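Local coordinates for p-nitrophenyl phosphatase (Pho2) (Archaeoglobus fulgidus, PDB 3QGM), which probably acts as a phosphatase of the haloacid dehalogenase (HAD) family, binding a divalent metal ion and hydrolysing phosphate esters, at residues Ala204-Val209 with Ile224-Thr228; Asp7-Ile13 with Lys41-Val46; Gly17-Lys21 with Val231-Val235; Glu31-Leu36 with Leu259-Val263; Phe83-Glu87 with Ile145-Ala149. One frame throughout, in Å; residues are numbered along the deposited sequence.

How the interactions relate
Interactions 1 to 4 lie in one HAD core domain, while interaction 5 belongs to a second, smaller parallel sheet, its centre about 26 to 36 Å from theirs. Interactions 1 and 2 share the six-stranded parallel sheet, where strands 10-14 and 207-211 are neighbours; their centres are about 9 Å apart. Interaction 4 packs two helices on that sheet, its centre about 11 Å from that of interaction 2, and interaction 3 joins loops beside the calcium site. Segments of interactions 2, 3 and 4 alternate along the chain, so both chain ends build the core. Interaction 5 falls within the spans of interactions 3 and 4, after interaction 2 and before 1, which fits a cap inserted into the core.

Interaction 1. Residues Ala204-Val209 with Ile224-Thr228; sequences AKDVAV and IGAET
Ala204 and Val207-Val209 meet Ile224-Thr228 inside a beta-alpha-beta unit of the HAD core, in which strand 207-211, helix 214-224 and strand 227-231 follow one another and the two strands run parallel. The tight part is made by methyl groups set against backbone carbonyls and against each other. Ala204 CB points at the end of the helix and sits 3.0 Å from Ile224 O, just before Gly225 closes that helix with a Schellman motif. Ala226 CB points at segment 204-209 and lies 3.5 Å from Val207 O and 3.9 Å from Val209 CG2. With CG1 anti to the backbone N (chi1 171°), CG2 is the branch turned toward Ala226; Met193 also touches Val209.

The other side is looser. Between Val207 O and Glu227 N, 3.6 Å apart, a water bridges the strands, donating to Val207 O at 2.7 Å and accepting from Glu227 N at 3.0 Å. The Glu227 carboxylate pairs with Lys8 at a modelled separation too short to trust in detail. Further along, Val209 N donates to Glu227 O at 2.9 Å, with an N-H...O angle of 160° and the donor in the carbonyl plane.

Interaction 2. Residues Asp7-Ile13 with Lys41-Val46; sequences DKKGYII and KKIIFV
Strand 10-13 pairs in parallel with strand 42-46, Gly10 to Ile13 lying opposite Lys42 to Phe45, near the middle of the core sheet; the two axes approach to 4.7 Å at 14°. Five backbone bonds alternate across the pair: Lys42 N to Lys9 O, Tyr11 N to Lys42 O, Ile44 N to Tyr11 O, Ile13 N to Ile44 O and Val46 N to Ile13 O. The Ile13 N to Ile44 O bond, at 2.8 Å, is nearly straight (171°).

On one face Ile12 and Ile44 lie side by side, CG1 of the first 3.7 Å from CG2 of the second, and Ile12 CG2 meets Val46 CG2 at 3.6 Å; helix 190-200 covers this face. This is the Rossmann-like sheet of the HAD fold, and the connection between the strands includes helix 27-38, which lies on the other face. There Ile13 CD1 touches Ile43 CG2 at 3.7 Å, and Ile43 CG2 lies over one face of the Phe45 ring, offset toward its edge.

At the N-terminal end of the pair Lys41, bent at chi2 (-56°), runs beside the Tyr11 ring, its CG 3.8 Å from CE2. Its NZ forms a salt bridge with Asp7 OD2 at 2.9 Å, met from above the carboxylate plane, and a weak bond to Lys8 O. With an alanine at Lys41, the Asp7 carboxylate would probably lose its counter-charge and Tyr11 part of the aliphatic chain beside it. The Tyr11 hydroxyl accepts from Lys8 N and is bonded to Pro6 O.

Interaction 3. Residues Gly17-Lys21 with Val231-Val235; sequences GVIGK and VLTGV
Gly17 and Gly234 bring the two backbones together with their CA atoms 3.8 Å apart, the closest pair of CA atoms between the segments. Neither position has room for a side chain: a CB on Gly234 would collide with Gly17 CA, and Gly17 has a positive phi (97°) that would press a CB against the preceding carbonyl. Gly17 N donates to Gly20 O at 2.9 Å, folding residues 17-20 back on themselves.

Thr233 makes the main polar link. Its OG1, placed between backbone N and carbonyl carbon (chi1 41°), donates to Gly17 O at 2.7 Å. A water donates to this same OG1 at 2.8 Å and to Val18 O at 2.9 Å, forming a second tie between the segments. In HAD enzymes the turn after the first core strand is the squiggle and the hairpin beyond it the flap; strands 20-21 and 24-25 fit this pattern, and Asp14, Asp16 and Asp212 hold the calcium ion nearby. With a valine in place of Thr233, Gly17 O and the water would probably lose this shared partner.

Lys21, bent at chi3, reaches back from the hairpin so that NZ donates to Thr233 O at 3.2 Å, nearly in line with the carbonyl bond. Deeper in, Val18 CG2 meets Val231 CG2 at 4.0 Å, the two side chains crossing at about a right angle. Val235 N, further along the loop, is bonded to Asp212 OD2.

Interaction 4. Residues Glu31-Leu36 with Leu259-Val263; sequences EGVKKL and LKDMV
Two helices of one outer layer of the HAD core, 27-38 and the C-terminal 259-264, pack through Gly32 and Leu36 against Leu259, Lys260 and Val263. The axes of their short segments approach to 8.1 Å at 32°, so they run in broadly the same direction. Gly32 appears to permit this closeness, its CA 4.1 Å from Lys260 CA; a CB there would run into Leu259 CG and Lys260 N.

Val263 occupies the next turn. Its CG2 lies 3.5 Å from Leu36 CG and 3.6 Å from Gly32 O, while CG1 rests on Lys35 CB. Leu259 meets the start of Val33 instead: its CG stands anti to the backbone N (chi1 -177°), which brings CD2 to 3.7 Å from Val33 N and 3.9 Å from Val33 CG2. Nearer the sheet, selenomethionine Met262 sets its CE 4.1 Å from Leu36 CD1, the two side chains crossing at about a right angle.

On the more exposed side Glu31 and Lys260 run alongside each other, with Lys260 CD 3.7 Å from Glu31 OE1. Their charged ends do not meet: Glu31 OE1 is bridged by Lys35 NZ of its own helix and Lys260 NZ by Asp261. On the sheet side, Leu36 and Met262 reach Tyr11, and Val33 touches Phe45, which places the pair on one face of the parallel sheet, as in the three-layer alpha/beta sandwich of the HAD fold.

Interaction 5. Residues Phe83-Glu87 with Ile145-Ala149; sequences FIARE and IRYIA
Glu87 and Arg146 reach for each other from opposite directions and join side-on in a two-pronged salt bridge. Arg146 NE donates to Glu87 OE1 at 2.8 Å and 160°, and NH2 donates to OE2 at 2.7 Å and 147°. Both oxygens are met on the syn side, but the carboxylate and guanidinium planes are turned 43° apart, so the grip is twisted, not flat. Tyr120 OH also bonds to Glu87 OE1, giving that oxygen two partners.

Phe83 stands at about a right angle to the arginine chain. Its CG is anti to the backbone N, which sends the ring out from the helix toward the strand, and Arg146 NH2 lies by the ring edge, 4.1 Å from CZ, with no stacking on the face. Ile148 approaches the same ring obliquely, its CD1 4.1 Å from Phe83 CE2. Next to this contact Ile84 and Ile148 slide past each other in opposite directions, with Ile84 CD1 4.0 Å from Ile148 CG1; Val122 and Val183 of the neighbouring strands extend this apolar patch.

The segments run at a distance, their axes 11.4 Å apart, so side chains alone span the gap. Helix 76-87 thus packs on the second parallel sheet, an arrangement consistent with the alpha/beta cap domain of UmpH-like HAD phosphatases.

Interaction 1. Residues Ala204-Val209 with Ile224-Thr228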
# COMPACT_ATOMS: atom_id res chain seq x y z
N ALA A 204 -33.10 4.96 -12.86
CA ALA A 204 -32.84 4.21 -11.65
C ALA A 204 -34.13 3.77 -10.99
O ALA A 204 -34.19 2.70 -10.38
CB ALA A 204 -32.04 5.07 -10.68
N LYS A 205 -35.17 4.59 -11.11
CA LYS A 205 -36.43 4.34 -10.41
C LYS A 205 -37.06 3.03 -10.89
O LYS A 205 -37.85 2.42 -10.17
CB LYS A 205 -37.40 5.52 -10.60
CG LYS A 205 -38.05 5.54 -11.99
CD LYS A 205 -38.88 6.79 -12.30
CE LYS A 205 -39.46 6.69 -13.71
NZ LYS A 205 -40.66 7.56 -13.86
N ASP A 206 -36.71 2.61 -12.10
CA ASP A 206 -37.20 1.37 -12.68
C ASP A 206 -36.17 0.25 -12.64
O ASP A 206 -36.31 -0.74 -13.36
CB ASP A 206 -37.60 1.60 -14.14
CG ASP A 206 -38.85 2.38 -14.28
OD1 ASP A 206 -39.88 1.97 -13.70
OD2 ASP A 206 -38.80 3.41 -14.99
N VAL A 207 -35.15 0.40 -11.81
CA VAL A 207 -34.11 -0.62 -11.73
C VAL A 207 -33.86 -1.05 -10.26
O VAL A 207 -33.99 -0.24 -9.32
CB VAL A 207 -32.82 -0.13 -12.42
CG1 VAL A 207 -31.70 -1.16 -12.27
CG2 VAL A 207 -33.06 0.16 -13.90
N ALA A 208 -33.56 -2.34 -10.07
CA ALA A 208 -33.06 -2.81 -8.77
C ALA A 208 -31.65 -3.38 -8.94
O ALA A 208 -31.33 -3.97 -9.95
CB ALA A 208 -34.01 -3.85 -8.13
N VAL A 209 -30.81 -3.16 -7.93
CA VAL A 209 -29.41 -3.57 -7.95
C VAL A 209 -29.30 -4.76 -6.99
O VAL A 209 -29.67 -4.65 -5.82
CB VAL A 209 -28.54 -2.38 -7.55
CG1 VAL A 209 -27.00 -2.79 -7.33
CG2 VAL A 209 -28.69 -1.29 -8.60
N ILE A 224 -26.98 5.61 -7.02
CA ILE A 224 -27.72 5.98 -8.23
C ILE A 224 -29.24 6.10 -7.96
O ILE A 224 -30.02 6.40 -8.87
CB ILE A 224 -27.42 5.07 -9.49
CG1 ILE A 224 -27.38 3.58 -9.17
CG2 ILE A 224 -26.04 5.37 -10.07
CD1 ILE A 224 -28.53 3.06 -8.57
N GLY A 225 -29.64 5.95 -6.71
CA GLY A 225 -31.05 6.07 -6.35
C GLY A 225 -31.89 4.91 -6.85
O GLY A 225 -33.06 5.09 -7.14
N ALA A 226 -31.29 3.72 -6.95
CA ALA A 226 -32.03 2.50 -7.30
C ALA A 226 -32.25 1.64 -6.07
O ALA A 226 -31.35 1.53 -5.21
CB ALA A 226 -31.24 1.70 -8.34
N GLU A 227 -33.39 0.96 -6.03
CA GLU A 227 -33.71 0.04 -4.94
C GLU A 227 -32.70 -1.08 -4.94
O GLU A 227 -32.21 -1.46 -6.00
CB GLU A 227 -35.11 -0.56 -5.09
CG GLU A 227 -36.25 0.43 -4.93
CD GLU A 227 -37.59 -0.28 -4.79
OE1 GLU A 227 -38.24 -0.49 -5.82
OE2 GLU A 227 -37.95 -0.67 -3.66
N THR A 228 -32.43 -1.61 -3.77
CA THR A 228 -31.36 -2.55 -3.57
C THR A 228 -31.91 -3.84 -2.97
O THR A 228 -32.83 -3.83 -2.11
CB THR A 228 -30.29 -1.97 -2.58
OG1 THR A 228 -30.96 -1.57 -1.38
CG2 THR A 228 -29.54 -0.77 -3.21
O HOH W 1 -35.60 1.55 -8.02

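Interaction 2. Residues Asp7-Ile13 with Lys41-Val46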
# COMPACT_ATOMS: atom_id res chain seq x y z
N ASP A 7 -40.61 -5.13 -7.96
CA ASP A 7 -40.87 -5.34 -9.38
C ASP A 7 -40.40 -4.16 -10.24
O ASP A 7 -40.95 -3.04 -10.15
CB ASP A 7 -42.35 -5.58 -9.63
CG ASP A 7 -42.62 -6.02 -11.05
OD1 ASP A 7 -42.96 -7.21 -11.28
OD2 ASP A 7 -42.46 -5.17 -11.96
N LYS A 8 -39.41 -4.44 -11.09
CA LYS A 8 -38.78 -3.41 -11.88
C LYS A 8 -38.73 -3.79 -13.35
O LYS A 8 -38.84 -4.96 -13.72
CB LYS A 8 -37.36 -3.17 -11.40
CG LYS A 8 -37.09 -3.37 -9.91
CD LYS A 8 -37.83 -2.44 -9.00
CE LYS A 8 -37.53 -0.98 -9.27
NZ LYS A 8 -37.90 -0.13 -8.11
N LYS A 9 -38.52 -2.79 -14.17
CA LYS A 9 -38.25 -2.99 -15.59
C LYS A 9 -36.90 -3.68 -15.79
O LYS A 9 -36.75 -4.55 -16.66
CB LYS A 9 -38.27 -1.66 -16.36
CG LYS A 9 -39.71 -1.24 -16.71
CD LYS A 9 -39.83 0.19 -17.26
CE LYS A 9 -41.33 0.65 -17.21
NZ LYS A 9 -41.59 1.88 -18.02
N GLY A 10 -35.92 -3.30 -14.98
CA GLY A 10 -34.56 -3.85 -15.11
C GLY A 10 -33.83 -4.17 -13.82
O GLY A 10 -34.18 -3.69 -12.74
N TYR A 11 -32.79 -4.98 -13.97
CA TYR A 11 -32.00 -5.49 -12.85
C TYR A 11 -30.52 -5.39 -13.19
O TYR A 11 -30.08 -5.84 -14.23
CB TYR A 11 -32.40 -6.94 -12.56
CG TYR A 11 -33.81 -7.01 -12.08
CD1 TYR A 11 -34.10 -6.94 -10.71
CD2 TYR A 11 -34.87 -7.06 -12.96
CE1 TYR A 11 -35.39 -6.95 -10.26
CE2 TYR A 11 -36.19 -7.05 -12.50
CZ TYR A 11 -36.44 -6.99 -11.15
OH TYR A 11 -37.75 -6.98 -10.67
N ILE A 12 -29.77 -4.76 -12.31
CA ILE A 12 -28.31 -4.72 -12.37
C ILE A 12 -27.88 -5.80 -11.40
O ILE A 12 -28.12 -5.69 -10.19
CB ILE A 12 -27.77 -3.36 -11.93
CG1 ILE A 12 -28.18 -2.34 -12.99
CG2 ILE A 12 -26.22 -3.45 -11.76
CD1 ILE A 12 -27.74 -0.89 -12.72
N ILE A 13 -27.30 -6.88 -11.97
CA ILE A 13 -27.01 -8.10 -11.20
C ILE A 13 -25.51 -8.34 -11.05
O ILE A 13 -24.75 -8.46 -12.00
CB ILE A 13 -27.76 -9.33 -11.73
CG1 ILE A 13 -29.27 -9.05 -11.79
CG2 ILE A 13 -27.52 -10.51 -10.82
CD1 ILE A 13 -30.11 -10.23 -12.34
N LYS A 41 -37.84 -9.33 -18.18
CA LYS A 41 -37.11 -8.26 -17.50
C LYS A 41 -35.76 -8.13 -18.19
O LYS A 41 -35.19 -9.13 -18.66
CB LYS A 41 -36.89 -8.54 -16.01
CG LYS A 41 -38.12 -8.88 -15.19
CD LYS A 41 -39.24 -7.83 -15.25
CE LYS A 41 -40.05 -7.87 -13.95
NZ LYS A 41 -41.23 -6.90 -13.89
N LYS A 42 -35.28 -6.89 -18.27
CA LYS A 42 -33.99 -6.61 -18.85
C LYS A 42 -32.97 -6.76 -17.72
O LYS A 42 -33.27 -6.46 -16.56
CB LYS A 42 -33.93 -5.19 -19.40
CG LYS A 42 -34.97 -4.83 -20.47
CD LYS A 42 -34.96 -3.31 -20.63
CE LYS A 42 -35.31 -2.80 -22.04
NZ LYS A 42 -34.13 -2.22 -22.74
N ILE A 43 -31.78 -7.21 -18.07
CA ILE A 43 -30.76 -7.51 -17.09
C ILE A 43 -29.44 -7.02 -17.61
O ILE A 43 -29.17 -7.07 -18.80
CB ILE A 43 -30.67 -9.05 -16.83
CG1 ILE A 43 -31.98 -9.57 -16.24
CG2 ILE A 43 -29.53 -9.38 -15.87
CD1 ILE A 43 -31.90 -10.99 -15.79
N ILE A 44 -28.62 -6.50 -16.72
CA ILE A 44 -27.23 -6.28 -17.04
C ILE A 44 -26.42 -6.82 -15.87
O ILE A 44 -26.69 -6.52 -14.69
CB ILE A 44 -26.91 -4.83 -17.36
CG1 ILE A 44 -25.43 -4.69 -17.76
CG2 ILE A 44 -27.20 -3.91 -16.20
CD1 ILE A 44 -25.13 -3.43 -18.62
N PHE A 45 -25.45 -7.66 -16.21
CA PHE A 45 -24.57 -8.27 -15.22
C PHE A 45 -23.37 -7.33 -15.00
O PHE A 45 -22.75 -6.88 -15.97
CB PHE A 45 -24.11 -9.64 -15.71
CG PHE A 45 -25.23 -10.61 -15.91
CD1 PHE A 45 -25.75 -10.85 -17.17
CD2 PHE A 45 -25.78 -11.31 -14.82
CE1 PHE A 45 -26.82 -11.74 -17.36
CE2 PHE A 45 -26.84 -12.21 -15.01
CZ PHE A 45 -27.36 -12.42 -16.28
N VAL A 46 -23.08 -6.98 -13.76
CA VAL A 46 -22.04 -5.98 -13.50
C VAL A 46 -21.02 -6.57 -12.55
O VAL A 46 -21.39 -7.07 -11.50
CB VAL A 46 -22.61 -4.65 -12.95
CG1 VAL A 46 -21.48 -3.69 -12.53
CG2 VAL A 46 -23.48 -3.93 -14.00

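Interaction 3. Residues Gly17-Lys21 with Val231-Val235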
# COMPACT_ATOMS: atom_id res chain seq x y z
N GLY A 17 -21.12 -14.54 -6.30
CA GLY A 17 -21.89 -14.70 -5.05
C GLY A 17 -23.38 -14.73 -5.36
O GLY A 17 -24.21 -14.95 -4.48
N VAL A 18 -23.73 -14.49 -6.62
CA VAL A 18 -25.14 -14.37 -7.01
C VAL A 18 -25.46 -15.43 -8.06
O VAL A 18 -26.36 -16.25 -7.86
CB VAL A 18 -25.51 -12.97 -7.56
CG1 VAL A 18 -27.06 -12.90 -7.91
CG2 VAL A 18 -25.09 -11.89 -6.60
N ILE A 19 -24.69 -15.45 -9.14
CA ILE A 19 -24.94 -16.40 -10.24
C ILE A 19 -23.89 -17.52 -10.34
O ILE A 19 -24.19 -18.68 -10.72
CB ILE A 19 -25.03 -15.64 -11.55
CG1 ILE A 19 -26.24 -14.71 -11.47
CG2 ILE A 19 -25.16 -16.56 -12.74
CD1 ILE A 19 -25.92 -13.40 -12.08
N GLY A 20 -22.68 -17.18 -9.95
CA GLY A 20 -21.65 -18.17 -9.85
C GLY A 20 -20.65 -17.81 -8.79
O GLY A 20 -20.65 -16.72 -8.23
N LYS A 21 -19.83 -18.77 -8.50
CA LYS A 21 -18.64 -18.55 -7.71
C LYS A 21 -17.47 -18.99 -8.57
O LYS A 21 -17.29 -20.17 -8.83
CB LYS A 21 -18.72 -19.36 -6.43
CG LYS A 21 -18.26 -18.60 -5.21
CD LYS A 21 -18.89 -19.20 -3.91
CE LYS A 21 -20.34 -18.68 -3.60
NZ LYS A 21 -21.04 -19.58 -2.62
N VAL A 231 -28.81 -10.65 -1.60
CA VAL A 231 -29.01 -12.09 -1.54
C VAL A 231 -27.96 -12.71 -0.66
O VAL A 231 -26.89 -12.13 -0.44
CB VAL A 231 -29.02 -12.79 -2.93
CG1 VAL A 231 -30.24 -12.34 -3.72
CG2 VAL A 231 -27.69 -12.56 -3.68
N LEU A 232 -28.26 -13.91 -0.19
CA LEU A 232 -27.46 -14.55 0.84
C LEU A 232 -26.72 -15.81 0.31
O LEU A 232 -26.29 -16.65 1.08
CB LEU A 232 -28.37 -14.87 2.04
CG LEU A 232 -29.09 -13.67 2.68
CD1 LEU A 232 -29.96 -14.13 3.83
CD2 LEU A 232 -28.11 -12.56 3.15
N THR A 233 -26.55 -15.89 -1.00
CA THR A 233 -25.80 -16.98 -1.65
C THR A 233 -24.28 -16.75 -1.69
O THR A 233 -23.57 -17.64 -2.08
CB THR A 233 -26.31 -17.26 -3.08
OG1 THR A 233 -26.58 -16.03 -3.77
CG2 THR A 233 -27.59 -18.15 -3.02
N GLY A 234 -23.79 -15.59 -1.22
CA GLY A 234 -22.37 -15.24 -1.34
C GLY A 234 -21.81 -14.70 -0.03
O GLY A 234 -22.04 -15.30 1.01
N VAL A 235 -21.10 -13.58 -0.08
CA VAL A 235 -20.39 -13.03 1.09
C VAL A 235 -21.32 -12.79 2.34
O VAL A 235 -20.92 -13.01 3.50
CB VAL A 235 -19.64 -11.72 0.67
CG1 VAL A 235 -19.14 -10.94 1.85
CG2 VAL A 235 -18.46 -12.01 -0.33
O HOH W 2 -28.49 -16.01 -5.86

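Interaction 4. Residues Glu31-Leu36 with Leu259-Val263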
# COMPACT_ATOMS: atom_id res chain seq x y z
N GLU A 31 -31.10 -20.27 -12.16
CA GLU A 31 -32.53 -20.40 -12.28
C GLU A 31 -33.19 -19.01 -12.27
O GLU A 31 -34.04 -18.68 -13.09
CB GLU A 31 -33.08 -21.20 -11.10
CG GLU A 31 -32.92 -22.76 -11.08
CD GLU A 31 -33.46 -23.39 -9.74
OE1 GLU A 31 -34.71 -23.56 -9.64
OE2 GLU A 31 -32.64 -23.68 -8.79
N GLY A 32 -32.82 -18.19 -11.30
CA GLY A 32 -33.40 -16.87 -11.15
C GLY A 32 -33.21 -16.00 -12.36
O GLY A 32 -34.11 -15.24 -12.74
N VAL A 33 -32.04 -16.07 -12.97
CA VAL A 33 -31.80 -15.28 -14.18
C VAL A 33 -32.72 -15.75 -15.26
O VAL A 33 -33.38 -14.96 -15.93
CB VAL A 33 -30.35 -15.44 -14.68
CG1 VAL A 33 -30.25 -14.89 -16.16
CG2 VAL A 33 -29.40 -14.72 -13.77
N LYS A 34 -32.78 -17.07 -15.42
CA LYS A 34 -33.62 -17.63 -16.46
C LYS A 34 -35.08 -17.24 -16.27
O LYS A 34 -35.73 -16.83 -17.23
CB LYS A 34 -33.44 -19.15 -16.51
CG LYS A 34 -32.04 -19.59 -16.97
CD LYS A 34 -32.05 -21.10 -17.25
CE LYS A 34 -30.67 -21.66 -17.49
NZ LYS A 34 -30.67 -23.17 -17.52
N LYS A 35 -35.60 -17.34 -15.04
CA LYS A 35 -36.98 -16.92 -14.78
C LYS A 35 -37.19 -15.43 -15.05
O LYS A 35 -38.27 -15.04 -15.53
CB LYS A 35 -37.46 -17.27 -13.36
CG LYS A 35 -37.81 -18.76 -13.15
CD LYS A 35 -36.60 -19.65 -12.80
CE LYS A 35 -36.98 -21.02 -12.16
NZ LYS A 35 -35.85 -22.03 -12.27
N LEU A 36 -36.16 -14.61 -14.77
CA LEU A 36 -36.22 -13.17 -15.07
C LEU A 36 -36.32 -12.82 -16.57
O LEU A 36 -37.05 -11.91 -16.93
CB LEU A 36 -35.02 -12.41 -14.47
CG LEU A 36 -35.12 -11.99 -12.99
CD1 LEU A 36 -33.83 -11.27 -12.57
CD2 LEU A 36 -36.34 -11.10 -12.74
N LEU A 259 -31.36 -15.38 -5.64
CA LEU A 259 -32.07 -14.67 -6.70
C LEU A 259 -33.39 -15.39 -7.08
O LEU A 259 -34.41 -14.75 -7.40
CB LEU A 259 -31.15 -14.50 -7.92
CG LEU A 259 -31.72 -13.73 -9.09
CD1 LEU A 259 -31.91 -12.27 -8.69
CD2 LEU A 259 -30.72 -13.88 -10.25
N LYS A 260 -33.35 -16.72 -7.04
CA LYS A 260 -34.56 -17.53 -7.30
C LYS A 260 -35.69 -17.04 -6.40
O LYS A 260 -36.78 -16.74 -6.88
CB LYS A 260 -34.28 -19.02 -7.08
CG LYS A 260 -35.49 -19.90 -6.82
CD LYS A 260 -35.07 -21.37 -6.64
CE LYS A 260 -35.88 -22.07 -5.55
NZ LYS A 260 -35.72 -21.42 -4.18
N ASP A 261 -35.40 -16.95 -5.11
CA ASP A 261 -36.41 -16.52 -4.15
C ASP A 261 -36.90 -15.09 -4.41
O ASP A 261 -38.11 -14.82 -4.27
CB ASP A 261 -35.88 -16.66 -2.72
CG ASP A 261 -35.55 -18.11 -2.34
OD1 ASP A 261 -36.17 -19.07 -2.86
OD2 ASP A 261 -34.64 -18.30 -1.51
N MSE A 262 -35.99 -14.20 -4.79
CA MSE A 262 -36.36 -12.83 -5.14
C MSE A 262 -37.38 -12.88 -6.25
O MSE A 262 -38.41 -12.16 -6.21
CB MSE A 262 -35.18 -12.02 -5.65
CG MSE A 262 -35.56 -10.56 -6.03
SE MSE A 262 -34.32 -9.58 -7.13
CE MSE A 262 -35.06 -10.16 -8.84
N VAL A 263 -37.09 -13.72 -7.24
CA VAL A 263 -37.97 -13.79 -8.41
C VAL A 263 -39.32 -14.44 -8.05
O VAL A 263 -40.35 -14.03 -8.58
CB VAL A 263 -37.33 -14.52 -9.62
CG1 VAL A 263 -38.32 -14.58 -10.74
CG2 VAL A 263 -36.07 -13.80 -10.09

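Interaction 5. Residues Phe83-Glu87 with Ile145-Ala149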
# COMPACT_ATOMS: atom_id res chain seq x y z
N PHE A 83 -14.39 4.13 -20.65
CA PHE A 83 -14.36 5.42 -19.97
C PHE A 83 -13.17 6.29 -20.48
O PHE A 83 -13.31 7.45 -20.79
CB PHE A 83 -14.31 5.22 -18.43
CG PHE A 83 -14.26 6.50 -17.67
CD1 PHE A 83 -15.42 7.10 -17.21
CD2 PHE A 83 -13.05 7.16 -17.48
CE1 PHE A 83 -15.38 8.36 -16.54
CE2 PHE A 83 -12.99 8.38 -16.81
CZ PHE A 83 -14.15 8.99 -16.36
N ILE A 84 -11.98 5.71 -20.55
CA ILE A 84 -10.84 6.47 -20.99
C ILE A 84 -10.95 6.89 -22.47
O ILE A 84 -10.64 8.03 -22.83
CB ILE A 84 -9.56 5.69 -20.72
CG1 ILE A 84 -9.46 5.43 -19.20
CG2 ILE A 84 -8.37 6.44 -21.26
CD1 ILE A 84 -8.25 4.61 -18.69
N ALA A 85 -11.32 5.93 -23.29
CA ALA A 85 -11.38 6.09 -24.74
C ALA A 85 -12.36 7.20 -25.13
O ALA A 85 -12.11 7.99 -26.07
CB ALA A 85 -11.81 4.77 -25.33
N ARG A 86 -13.50 7.25 -24.43
CA ARG A 86 -14.48 8.32 -24.63
C ARG A 86 -13.91 9.67 -24.27
O ARG A 86 -14.11 10.65 -24.96
CB ARG A 86 -15.70 8.08 -23.79
CG ARG A 86 -16.50 6.99 -24.36
CD ARG A 86 -17.59 6.65 -23.46
NE ARG A 86 -18.17 5.37 -23.81
CZ ARG A 86 -19.01 4.72 -23.02
NH1 ARG A 86 -19.34 5.23 -21.83
NH2 ARG A 86 -19.51 3.56 -23.41
N GLU A 87 -13.20 9.70 -23.15
CA GLU A 87 -12.56 10.90 -22.70
C GLU A 87 -11.45 11.36 -23.66
O GLU A 87 -11.27 12.54 -23.87
CB GLU A 87 -11.92 10.63 -21.33
CG GLU A 87 -12.30 11.60 -20.32
CD GLU A 87 -11.69 11.31 -18.97
OE1 GLU A 87 -10.49 10.98 -18.88
OE2 GLU A 87 -12.43 11.47 -18.01
N ILE A 145 -0.09 12.54 -13.84
CA ILE A 145 -1.02 12.13 -14.89
C ILE A 145 -2.33 11.61 -14.31
O ILE A 145 -2.45 11.24 -13.16
CB ILE A 145 -0.36 11.13 -15.89
CG1 ILE A 145 -0.08 9.76 -15.27
CG2 ILE A 145 0.98 11.74 -16.42
CD1 ILE A 145 0.51 8.72 -16.27
N ARG A 146 -3.35 11.66 -15.14
CA ARG A 146 -4.69 11.29 -14.77
C ARG A 146 -4.67 9.81 -14.36
O ARG A 146 -4.06 9.00 -15.01
CB ARG A 146 -5.62 11.51 -15.98
CG ARG A 146 -7.07 11.12 -15.78
CD ARG A 146 -7.95 12.19 -16.50
NE ARG A 146 -9.38 11.90 -16.44
CZ ARG A 146 -10.18 12.30 -15.45
NH1 ARG A 146 -9.72 13.01 -14.42
NH2 ARG A 146 -11.48 11.99 -15.50
N TYR A 147 -5.39 9.49 -13.31
CA TYR A 147 -5.20 8.27 -12.58
C TYR A 147 -6.57 7.61 -12.41
O TYR A 147 -7.44 8.10 -11.70
CB TYR A 147 -4.47 8.62 -11.27
CG TYR A 147 -4.39 7.57 -10.18
CD1 TYR A 147 -4.65 6.23 -10.42
CD2 TYR A 147 -4.00 7.95 -8.91
CE1 TYR A 147 -4.57 5.28 -9.39
CE2 TYR A 147 -3.92 7.03 -7.87
CZ TYR A 147 -4.19 5.70 -8.11
OH TYR A 147 -4.14 4.82 -7.05
N ILE A 148 -6.75 6.48 -13.10
CA ILE A 148 -7.96 5.72 -13.03
C ILE A 148 -7.73 4.36 -12.38
O ILE A 148 -6.75 3.66 -12.67
CB ILE A 148 -8.52 5.45 -14.44
CG1 ILE A 148 -8.38 6.71 -15.30
CG2 ILE A 148 -9.99 5.03 -14.30
CD1 ILE A 148 -9.35 7.79 -14.93
N ALA A 149 -8.65 3.95 -11.55
CA ALA A 149 -8.61 2.59 -10.99
C ALA A 149 -9.85 1.82 -11.45
O ALA A 149 -10.95 2.35 -11.53
CB ALA A 149 -8.50 2.62 -9.47